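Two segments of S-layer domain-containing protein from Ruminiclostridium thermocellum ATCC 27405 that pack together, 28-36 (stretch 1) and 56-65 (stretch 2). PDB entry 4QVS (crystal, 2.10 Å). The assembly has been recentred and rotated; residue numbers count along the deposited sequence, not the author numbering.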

# COMPACT_ATOMS: atom_id res chain seq x y z
N ASN A 28 -17.45 -28.18 -11.35
CA ASN A 28 -16.25 -29.03 -11.28
C ASN A 28 -15.93 -29.49 -9.88
O ASN A 28 -15.13 -30.40 -9.71
CB ASN A 28 -15.03 -28.32 -11.84
CG ASN A 28 -15.18 -27.94 -13.30
OD1 ASN A 28 -14.96 -26.78 -13.69
ND2 ASN A 28 -15.55 -28.91 -14.12
N HIS A 29 -16.53 -28.88 -8.86
CA HIS A 29 -16.21 -29.21 -7.47
C HIS A 29 -17.46 -29.22 -6.64
O HIS A 29 -18.51 -28.68 -7.04
CB HIS A 29 -15.13 -28.26 -6.90
CG HIS A 29 -13.87 -28.24 -7.71
ND1 HIS A 29 -12.85 -29.17 -7.54
CD2 HIS A 29 -13.48 -27.44 -8.73
CE1 HIS A 29 -11.89 -28.92 -8.41
NE2 HIS A 29 -12.25 -27.89 -9.15
N GLY A 30 -17.36 -29.91 -5.50
CA GLY A 30 -18.45 -30.00 -4.54
C GLY A 30 -18.85 -28.68 -3.93
O GLY A 30 -18.26 -27.61 -4.21
N ASN A 31 -19.85 -28.76 -3.06
CA ASN A 31 -20.40 -27.60 -2.44
C ASN A 31 -19.51 -27.00 -1.38
O ASN A 31 -18.87 -27.73 -0.63
CB ASN A 31 -21.75 -27.93 -1.84
CG ASN A 31 -22.76 -28.36 -2.88
OD1 ASN A 31 -22.62 -28.01 -4.06
ND2 ASN A 31 -23.77 -29.13 -2.46
N ALA A 32 -19.44 -25.66 -1.38
CA ALA A 32 -18.78 -24.96 -0.27
C ALA A 32 -19.73 -25.02 0.92
O ALA A 32 -20.92 -24.97 0.73
CB ALA A 32 -18.48 -23.51 -0.62
N VAL A 33 -19.23 -25.15 2.14
CA VAL A 33 -20.09 -25.17 3.28
C VAL A 33 -19.82 -23.96 4.17
O VAL A 33 -18.69 -23.74 4.62
CB VAL A 33 -19.90 -26.49 4.10
CG1 VAL A 33 -20.93 -26.56 5.22
CG2 VAL A 33 -20.06 -27.70 3.18
N LEU A 34 -20.89 -23.27 4.53
CA LEU A 34 -20.81 -22.08 5.36
C LEU A 34 -21.16 -22.39 6.81
O LEU A 34 -22.18 -23.01 7.04
CB LEU A 34 -21.83 -21.02 4.88
CG LEU A 34 -21.98 -19.74 5.73
CD1 LEU A 34 -20.63 -19.08 5.92
CD2 LEU A 34 -22.97 -18.71 5.14
N TYR A 35 -20.33 -21.92 7.74
CA TYR A 35 -20.58 -22.01 9.17
C TYR A 35 -20.67 -20.54 9.65
O TYR A 35 -19.66 -19.88 9.89
CB TYR A 35 -19.49 -22.80 9.87
CG TYR A 35 -19.37 -24.23 9.34
CD1 TYR A 35 -20.15 -25.26 9.84
CD2 TYR A 35 -18.50 -24.52 8.31
CE1 TYR A 35 -20.04 -26.57 9.36
CE2 TYR A 35 -18.39 -25.79 7.81
CZ TYR A 35 -19.16 -26.81 8.33
OH TYR A 35 -18.99 -28.03 7.81
N SER A 36 -21.90 -20.04 9.76
CA SER A 36 -22.16 -18.66 10.18
C SER A 36 -23.61 -18.56 10.56
O SER A 36 -24.48 -19.12 9.88
CB SER A 36 -21.88 -17.69 9.01
OG SER A 36 -22.06 -16.35 9.45
N ASP A 56 -16.83 -17.90 12.51
CA ASP A 56 -17.41 -18.20 11.21
C ASP A 56 -16.38 -18.43 10.14
O ASP A 56 -15.37 -17.74 10.10
CB ASP A 56 -18.26 -16.98 10.72
CG ASP A 56 -19.48 -16.76 11.55
OD1 ASP A 56 -19.76 -17.58 12.48
OD2 ASP A 56 -20.16 -15.77 11.28
N TYR A 57 -16.68 -19.34 9.21
CA TYR A 57 -15.78 -19.64 8.08
C TYR A 57 -16.47 -20.42 6.98
O TYR A 57 -17.60 -20.82 7.11
CB TYR A 57 -14.56 -20.46 8.56
CG TYR A 57 -14.98 -21.82 9.08
CD1 TYR A 57 -15.50 -21.94 10.35
CD2 TYR A 57 -14.81 -22.98 8.33
CE1 TYR A 57 -15.87 -23.19 10.85
CE2 TYR A 57 -15.19 -24.25 8.85
CZ TYR A 57 -15.73 -24.31 10.12
OH TYR A 57 -16.18 -25.49 10.72
N VAL A 58 -15.74 -20.72 5.93
CA VAL A 58 -16.26 -21.49 4.85
C VAL A 58 -15.34 -22.65 4.61
O VAL A 58 -14.14 -22.46 4.51
CB VAL A 58 -16.33 -20.64 3.55
CG1 VAL A 58 -16.89 -21.46 2.41
CG2 VAL A 58 -17.19 -19.39 3.81
N ALA A 59 -15.92 -23.85 4.50
CA ALA A 59 -15.16 -25.03 4.18
C ALA A 59 -15.34 -25.25 2.70
O ALA A 59 -16.46 -25.25 2.19
CB ALA A 59 -15.65 -26.28 4.96
N LEU A 60 -14.22 -25.43 2.00
CA LEU A 60 -14.25 -25.71 0.58
C LEU A 60 -14.05 -27.21 0.46
O LEU A 60 -13.54 -27.84 1.38
CB LEU A 60 -13.12 -24.98 -0.13
CG LEU A 60 -13.23 -23.44 -0.10
CD1 LEU A 60 -11.95 -22.80 -0.59
CD2 LEU A 60 -14.38 -22.99 -0.98
N PRO A 61 -14.44 -27.78 -0.67
CA PRO A 61 -14.26 -29.27 -0.76
C PRO A 61 -12.80 -29.62 -0.95
O PRO A 61 -12.02 -28.82 -1.52
CB PRO A 61 -15.10 -29.66 -1.98
CG PRO A 61 -15.29 -28.38 -2.76
CD PRO A 61 -15.22 -27.23 -1.78
N ASP A 62 -12.41 -30.79 -0.43
CA ASP A 62 -11.03 -31.27 -0.49
C ASP A 62 -10.55 -31.33 -1.93
O ASP A 62 -11.33 -31.65 -2.80
CB ASP A 62 -10.93 -32.72 0.07
CG ASP A 62 -11.41 -32.86 1.51
OD1 ASP A 62 -11.72 -31.84 2.18
OD2 ASP A 62 -11.47 -34.03 1.99
N GLY A 63 -9.28 -31.05 -2.16
CA GLY A 63 -8.67 -31.16 -3.49
C GLY A 63 -8.84 -29.96 -4.43
O GLY A 63 -8.22 -29.87 -5.46
N ILE A 64 -9.64 -29.01 -4.03
CA ILE A 64 -9.95 -27.94 -4.95
C ILE A 64 -8.74 -27.23 -5.57
O ILE A 64 -8.80 -26.89 -6.74
CB ILE A 64 -11.03 -27.00 -4.37
CG1 ILE A 64 -11.59 -26.14 -5.51
CG2 ILE A 64 -10.51 -26.21 -3.17
CD1 ILE A 64 -12.86 -25.43 -5.10
N ALA A 65 -7.62 -27.11 -4.84
CA ALA A 65 -6.41 -26.44 -5.36
C ALA A 65 -5.09 -27.23 -5.42
O ALA A 65 -4.12 -26.73 -5.98
CB ALA A 65 -6.16 -25.14 -4.59

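Stretch 2 runs antiparallel to stretch 1, and backbone hydrogen bonds join the two strands. At Asp56, carboxylate OD2 lies 2.7 Å from Ser36 OG, close enough for a hydrogen bond, although the hydroxyl proton has another acceptor within reach. Tyr57 pairs with Tyr35 through two bonds: Tyr35 N to Tyr57 O, 3.0 Å, and Tyr57 N to Tyr35 O, 3.1 Å. Their side chains share one face of the sheet. The rings are nearly parallel but slid apart, with Tyr35 CD2 3.3 Å from Tyr57 CZ.

Val58 faces the other way. Its CG2 meets Leu34 CD1 at 4.0 Å, and its CG1 meets Ala32 CB at 4.0 Å. All three residues are buried, which suits apolar side chains. Ala59 returns to the tyrosine face. It pairs with Val33 through two 2.8 Å bonds, Val33 N to Ala59 O and Ala59 N to Val33 O. Its methyl lies at the edge of the Tyr35 ring, Ala59 CB to Tyr35 CE2 4.0 Å.

Leu60 CD2 reaches back to Ala32 CB, 4.1 Å. Pro61 has no amide hydrogen to donate; its CG packs 3.4 Å from Gly30 O. Pro61 begins a type II turn, in which Gly63 takes a positive phi. The turn ends at Ile64, whose CG1 sits over the His29 ring, 3.8 Å from His29 CG.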